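Local coordinates for protein adenylate kinase (Schistosoma mansoni, PDB 3UMF) that catalyses reversible phosphoryl transfer between adenine nucleotides, converting ATP and AMP into two molecules of ADP, at residues P89-M101 / Y116-V130. Numbering follows the deposited sequence.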
loop_
_atom_site.group_PDB
_atom_site.type_symbol
_atom_site.label_atom_id
_atom_site.label_comp_id
_atom_site.label_asym_id
_atom_site.label_seq_id
_atom_site.Cartn_x
_atom_site.Cartn_y
_atom_site.Cartn_z
ATOM N N PRO A 89 -0.768 -7.142 -15.862
ATOM C CA PRO A 89 -2.188 -7.297 -15.523
ATOM C C PRO A 89 -2.414 -7.421 -14.017
ATOM O O PRO A 89 -1.549 -7.939 -13.306
ATOM C CB PRO A 89 -2.573 -8.606 -16.220
ATOM C CG PRO A 89 -1.606 -8.731 -17.344
ATOM C CD PRO A 89 -0.316 -8.164 -16.822
ATOM N N LEU A 90 -3.559 -6.939 -13.546
ATOM C CA LEU A 90 -3.902 -7.002 -12.128
ATOM C C LEU A 90 -3.959 -8.448 -11.637
ATOM O O LEU A 90 -3.580 -8.743 -10.505
ATOM C CB LEU A 90 -5.239 -6.297 -11.880
ATOM C CG LEU A 90 -5.892 -6.437 -10.503
ATOM C CD1 LEU A 90 -4.995 -5.879 -9.408
ATOM C CD2 LEU A 90 -7.245 -5.744 -10.492
ATOM N N GLU A 91 -4.419 -9.342 -12.508
ATOM C CA GLU A 91 -4.535 -10.761 -12.190
ATOM C C GLU A 91 -3.190 -11.374 -11.792
ATOM O O GLU A 91 -3.128 -12.234 -10.911
ATOM C CB GLU A 91 -5.136 -11.530 -13.373
ATOM C CG GLU A 91 -6.622 -11.275 -13.611
ATOM C CD GLU A 91 -6.912 -9.888 -14.163
ATOM O OE1 GLU A 91 -6.020 -9.299 -14.812
ATOM O OE2 GLU A 91 -8.033 -9.380 -13.943
ATOM N N VAL A 92 -2.118 -10.931 -12.444
ATOM C CA VAL A 92 -0.777 -11.425 -12.140
ATOM C C VAL A 92 -0.323 -10.994 -10.744
ATOM O O VAL A 92 0.174 -11.810 -9.966
ATOM C CB VAL A 92 0.257 -10.951 -13.183
ATOM C CG1 VAL A 92 1.652 -11.413 -12.795
ATOM C CG2 VAL A 92 -0.112 -11.462 -14.570
ATOM N N VAL A 93 -0.500 -9.713 -10.434
ATOM C CA VAL A 93 -0.140 -9.181 -9.126
ATOM C C VAL A 93 -0.970 -9.846 -8.032
ATOM O O VAL A 93 -0.454 -10.198 -6.970
ATOM C CB VAL A 93 -0.358 -7.651 -9.068
ATOM C CG1 VAL A 93 -0.191 -7.134 -7.645
ATOM C CG2 VAL A 93 0.598 -6.941 -10.016
ATOM N N LEU A 94 -2.256 -10.023 -8.313
ATOM C CA LEU A 94 -3.188 -10.625 -7.370
ATOM C C LEU A 94 -2.788 -12.058 -7.018
ATOM O O LEU A 94 -2.812 -12.447 -5.851
ATOM C CB LEU A 94 -4.605 -10.593 -7.952
ATOM C CG LEU A 94 -5.745 -10.223 -7.001
ATOM C CD1 LEU A 94 -5.403 -8.969 -6.212
ATOM C CD2 LEU A 94 -7.044 -10.030 -7.778
ATOM N N ALA A 95 -2.408 -12.833 -8.030
ATOM C CA ALA A 95 -1.966 -14.206 -7.816
ATOM C C ALA A 95 -0.674 -14.262 -7.000
ATOM O O ALA A 95 -0.497 -15.150 -6.168
ATOM C CB ALA A 95 -1.791 -14.923 -9.147
ATOM N N LEU A 96 0.224 -13.312 -7.236
ATOM C CA LEU A 96 1.474 -13.250 -6.486
ATOM C C LEU A 96 1.217 -12.914 -5.018
ATOM O O LEU A 96 1.832 -13.502 -4.127
ATOM C CB LEU A 96 2.442 -12.237 -7.109
ATOM C CG LEU A 96 3.037 -12.613 -8.471
ATOM C CD1 LEU A 96 4.004 -11.540 -8.954
ATOM C CD2 LEU A 96 3.728 -13.965 -8.404
ATOM N N LEU A 97 0.307 -11.973 -4.778
ATOM C CA LEU A 97 -0.091 -11.608 -3.419
ATOM C C LEU A 97 -0.657 -12.809 -2.672
ATOM O O LEU A 97 -0.216 -13.129 -1.570
ATOM C CB LEU A 97 -1.138 -10.492 -3.448
ATOM C CG LEU A 97 -0.641 -9.062 -3.654
ATOM C CD1 LEU A 97 -1.814 -8.129 -3.915
ATOM C CD2 LEU A 97 0.152 -8.597 -2.442
ATOM N N LYS A 98 -1.631 -13.468 -3.290
ATOM C CA LYS A 98 -2.281 -14.636 -2.708
ATOM C C LYS A 98 -1.265 -15.728 -2.396
ATOM O O LYS A 98 -1.313 -16.345 -1.332
ATOM C CB LYS A 98 -3.342 -15.175 -3.671
ATOM C CG LYS A 98 -4.213 -16.286 -3.106
ATOM C CD LYS A 98 -5.210 -16.768 -4.151
ATOM C CE LYS A 98 -6.376 -17.506 -3.519
ATOM N NZ LYS A 98 -7.386 -17.908 -4.538
ATOM N N GLU A 99 -0.343 -15.952 -3.326
ATOM C CA GLU A 99 0.672 -16.985 -3.162
ATOM C C GLU A 99 1.592 -16.660 -1.990
ATOM O O GLU A 99 1.959 -17.545 -1.220
ATOM C CB GLU A 99 1.493 -17.139 -4.445
ATOM C CG GLU A 99 2.501 -18.272 -4.393
ATOM C CD GLU A 99 3.674 -18.059 -5.333
ATOM O OE1 GLU A 99 4.779 -18.555 -5.026
ATOM O OE2 GLU A 99 3.490 -17.401 -6.380
ATOM N N ALA A 100 1.955 -15.389 -1.857
ATOM C CA ALA A 100 2.814 -14.953 -0.763
ATOM C C ALA A 100 2.110 -15.043 0.594
ATOM O O ALA A 100 2.731 -15.381 1.601
ATOM C CB ALA A 100 3.313 -13.534 -1.013
ATOM N N MET A 101 0.811 -14.754 0.615
ATOM C CA MET A 101 0.041 -14.783 1.857
ATOM C C MET A 101 -0.148 -16.203 2.399
ATOM O O MET A 101 -0.037 -16.429 3.605
ATOM C CB MET A 101 -1.307 -14.078 1.676
ATOM C CG MET A 101 -1.179 -12.576 1.429
ATOM S SD MET A 101 -2.752 -11.766 1.083
ATOM C CE MET A 101 -3.708 -12.240 2.520
ATOM N N TYR A 116 -1.221 -0.296 -1.866
ATOM C CA TYR A 116 -2.280 -1.075 -2.503
ATOM C C TYR A 116 -3.538 -1.001 -1.646
ATOM O O TYR A 116 -3.445 -1.020 -0.422
ATOM C CB TYR A 116 -1.830 -2.534 -2.659
ATOM C CG TYR A 116 -2.708 -3.388 -3.553
ATOM C CD1 TYR A 116 -2.378 -3.599 -4.886
ATOM C CD2 TYR A 116 -3.857 -3.998 -3.059
ATOM C CE1 TYR A 116 -3.176 -4.384 -5.707
ATOM C CE2 TYR A 116 -4.659 -4.783 -3.874
ATOM C CZ TYR A 116 -4.312 -4.973 -5.196
ATOM O OH TYR A 116 -5.107 -5.753 -6.008
ATOM N N PRO A 117 -4.721 -0.897 -2.280
ATOM C CA PRO A 117 -4.936 -0.752 -3.722
ATOM C C PRO A 117 -4.914 0.713 -4.143
ATOM O O PRO A 117 -5.353 1.578 -3.388
ATOM C CB PRO A 117 -6.346 -1.308 -3.905
ATOM C CG PRO A 117 -7.044 -0.919 -2.646
ATOM C CD PRO A 117 -6.000 -0.982 -1.550
ATOM N N ARG A 118 -4.420 0.987 -5.345
ATOM C CA ARG A 118 -4.393 2.354 -5.851
ATOM C C ARG A 118 -5.690 2.690 -6.584
ATOM O O ARG A 118 -6.030 3.860 -6.755
ATOM C CB ARG A 118 -3.183 2.564 -6.764
ATOM C CG ARG A 118 -1.839 2.387 -6.063
ATOM C CD ARG A 118 -0.673 2.510 -7.037
ATOM N NE ARG A 118 -0.572 3.846 -7.621
ATOM C CZ ARG A 118 0.172 4.829 -7.125
ATOM N NH1 ARG A 118 0.890 4.635 -6.028
ATOM N NH2 ARG A 118 0.202 6.010 -7.727
ATOM N N GLU A 119 -6.410 1.657 -7.014
ATOM C CA GLU A 119 -7.667 1.837 -7.736
ATOM C C GLU A 119 -8.751 0.898 -7.201
ATOM O O GLU A 119 -8.450 -0.112 -6.561
ATOM C CB GLU A 119 -7.458 1.642 -9.243
ATOM C CG GLU A 119 -6.469 2.631 -9.859
ATOM C CD GLU A 119 -6.207 2.385 -11.334
ATOM O OE1 GLU A 119 -7.183 2.234 -12.098
ATOM O OE2 GLU A 119 -5.021 2.352 -11.728
ATOM N N LEU A 120 -10.009 1.236 -7.470
ATOM C CA LEU A 120 -11.143 0.519 -6.894
ATOM C C LEU A 120 -11.212 -0.950 -7.311
ATOM O O LEU A 120 -11.548 -1.814 -6.497
ATOM C CB LEU A 120 -12.455 1.232 -7.236
ATOM C CG LEU A 120 -13.705 0.720 -6.517
ATOM C CD1 LEU A 120 -13.431 0.596 -5.032
ATOM C CD2 LEU A 120 -14.884 1.646 -6.766
ATOM N N ASP A 121 -10.898 -1.234 -8.573
ATOM C CA ASP A 121 -10.941 -2.604 -9.074
ATOM C C ASP A 121 -9.951 -3.496 -8.332
ATOM O O ASP A 121 -10.239 -4.659 -8.056
ATOM C CB ASP A 121 -10.695 -2.646 -10.587
ATOM C CG ASP A 121 -9.391 -1.976 -10.993
ATOM O OD1 ASP A 121 -8.720 -1.379 -10.126
ATOM O OD2 ASP A 121 -9.041 -2.038 -12.190
ATOM N N GLN A 122 -8.793 -2.934 -7.997
ATOM C CA GLN A 122 -7.763 -3.660 -7.260
ATOM C C GLN A 122 -8.252 -4.077 -5.874
ATOM O O GLN A 122 -7.963 -5.181 -5.411
ATOM C CB GLN A 122 -6.496 -2.804 -7.133
ATOM C CG GLN A 122 -5.879 -2.386 -8.458
ATOM C CD GLN A 122 -4.678 -1.478 -8.278
ATOM O OE1 GLN A 122 -4.370 -1.051 -7.165
ATOM N NE2 GLN A 122 -3.990 -1.179 -9.374
ATOM N N GLY A 123 -8.998 -3.189 -5.223
ATOM C CA GLY A 123 -9.497 -3.446 -3.885
ATOM C C GLY A 123 -10.583 -4.505 -3.844
ATOM O O GLY A 123 -10.498 -5.468 -3.078
ATOM N N ILE A 124 -11.604 -4.329 -4.674
ATOM C CA ILE A 124 -12.737 -5.247 -4.709
ATOM C C ILE A 124 -12.324 -6.659 -5.137
ATOM O O ILE A 124 -12.711 -7.641 -4.499
ATOM C CB ILE A 124 -13.866 -4.712 -5.624
ATOM C CG1 ILE A 124 -14.500 -3.463 -4.997
ATOM C CG2 ILE A 124 -14.927 -5.777 -5.857
ATOM C CD1 ILE A 124 -15.380 -2.681 -5.946
ATOM N N LYS A 125 -11.533 -6.760 -6.202
ATOM C CA LYS A 125 -11.064 -8.064 -6.671
ATOM C C LYS A 125 -10.182 -8.767 -5.642
ATOM O O LYS A 125 -10.207 -9.991 -5.542
ATOM C CB LYS A 125 -10.320 -7.936 -8.003
ATOM C CG LYS A 125 -11.187 -7.482 -9.163
ATOM C CD LYS A 125 -10.395 -7.470 -10.458
ATOM C CE LYS A 125 -10.963 -6.465 -11.446
ATOM N NZ LYS A 125 -10.121 -6.358 -12.670
ATOM N N PHE A 126 -9.402 -7.998 -4.886
ATOM C CA PHE A 126 -8.561 -8.574 -3.840
ATOM C C PHE A 126 -9.429 -9.230 -2.782
ATOM O O PHE A 126 -9.201 -10.375 -2.396
ATOM C CB PHE A 126 -7.675 -7.506 -3.189
ATOM C CG PHE A 126 -6.784 -8.040 -2.094
ATOM C CD1 PHE A 126 -7.247 -8.157 -0.790
ATOM C CD2 PHE A 126 -5.483 -8.423 -2.370
ATOM C CE1 PHE A 126 -6.429 -8.652 0.214
ATOM C CE2 PHE A 126 -4.660 -8.916 -1.369
ATOM C CZ PHE A 126 -5.135 -9.030 -0.078
ATOM N N GLU A 127 -10.429 -8.493 -2.313
ATOM C CA GLU A 127 -11.312 -8.985 -1.267
ATOM C C GLU A 127 -12.140 -10.180 -1.740
ATOM O O GLU A 127 -12.530 -11.023 -0.936
ATOM C CB GLU A 127 -12.212 -7.859 -0.753
ATOM C CG GLU A 127 -11.434 -6.676 -0.198
ATOM C CD GLU A 127 -12.331 -5.591 0.358
ATOM O OE1 GLU A 127 -12.945 -4.856 -0.444
ATOM O OE2 GLU A 127 -12.419 -5.470 1.597
ATOM N N LYS A 128 -12.393 -10.259 -3.043
ATOM C CA LYS A 128 -13.121 -11.392 -3.610
ATOM C C LYS A 128 -12.220 -12.615 -3.739
ATOM O O LYS A 128 -12.526 -13.685 -3.215
ATOM C CB LYS A 128 -13.701 -11.035 -4.985
ATOM C CG LYS A 128 -14.396 -12.201 -5.687
ATOM C CD LYS A 128 -14.765 -11.879 -7.138
ATOM C CE LYS A 128 -13.665 -12.293 -8.109
ATOM N NZ LYS A 128 -13.059 -11.125 -8.810
ATOM N N GLU A 129 -11.100 -12.435 -4.432
ATOM C CA GLU A 129 -10.194 -13.528 -4.770
ATOM C C GLU A 129 -9.321 -13.981 -3.599
ATOM O O GLU A 129 -8.879 -15.127 -3.561
ATOM C CB GLU A 129 -9.296 -13.116 -5.941
ATOM C CG GLU A 129 -10.043 -12.712 -7.200
ATOM C CD GLU A 129 -10.196 -13.855 -8.179
ATOM O OE1 GLU A 129 -10.791 -14.886 -7.803
ATOM O OE2 GLU A 129 -9.716 -13.724 -9.325
ATOM N N VAL A 130 -9.058 -13.084 -2.652
ATOM C CA VAL A 130 -8.187 -13.419 -1.525
ATOM C C VAL A 130 -8.941 -13.403 -0.194
ATOM O O VAL A 130 -9.387 -14.445 0.284
ATOM C CB VAL A 130 -6.958 -12.482 -1.450
ATOM C CG1 VAL A 130 -5.902 -13.072 -0.528
ATOM C CG2 VAL A 130 -6.379 -12.257 -2.837
#
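Tyr-116 and Phe-126 meet the leucines of helix 90-104 with both rings. Leu-97 CD1 lies over one face of the Tyr-116 ring, offset toward the rim, and Pro-117 CB takes the opposite face. At the Tyr-116 edge, Leu-90 CD1 sits near the ring plane, 3.4 Å from Tyr-116 OH. Leu-94 CD1, oblique to the ring, lies 3.2 Å from Tyr-116 OH; the two side chains cross at about a right angle. Phe-126 receives Leu-94 CD1 and Leu-97 CD1 at its edge, with Leu-97 CD1 3.9 Å from Phe-126 CE2. Val-130 CB covers one Phe-126 face over its centre. Met-101 SD makes an oblique Met-aromatic contact, 3.8 Å from Phe-126 CZ, and also touches Val-130 CG1.

Phe-126 CG is anti to the backbone N (chi1 180°), which brings the end of the ring close to helix 90-104; Phe-33 of strand 30-35 meets it edge-to-face. Lys-125 runs extended, and its CD packs 3.6 Å from Leu-90 CD2. Its NZ continues to a long salt bridge with Glu-91 OE2, at 3.9 Å. At the other end, Lys-98 NZ gives a weak hydrogen bond to Glu-129 O, 3.3 Å away.

The segment axes cross at -43°, 10.8 Å apart. The contact joins the helices that precede and follow strand 110-114 in sequence, and Phe-126 and Met-101 rest on Val-31 of strand 30-35 in the parallel sheet. Its chemistry is mainly apolar: leucine methyls and aromatic rings make up the middle of the contact, while the two lysines make a long salt bridge and a weak hydrogen bond at its margins. Cohesion therefore probably rests more on side-chain packing than on charge pairing.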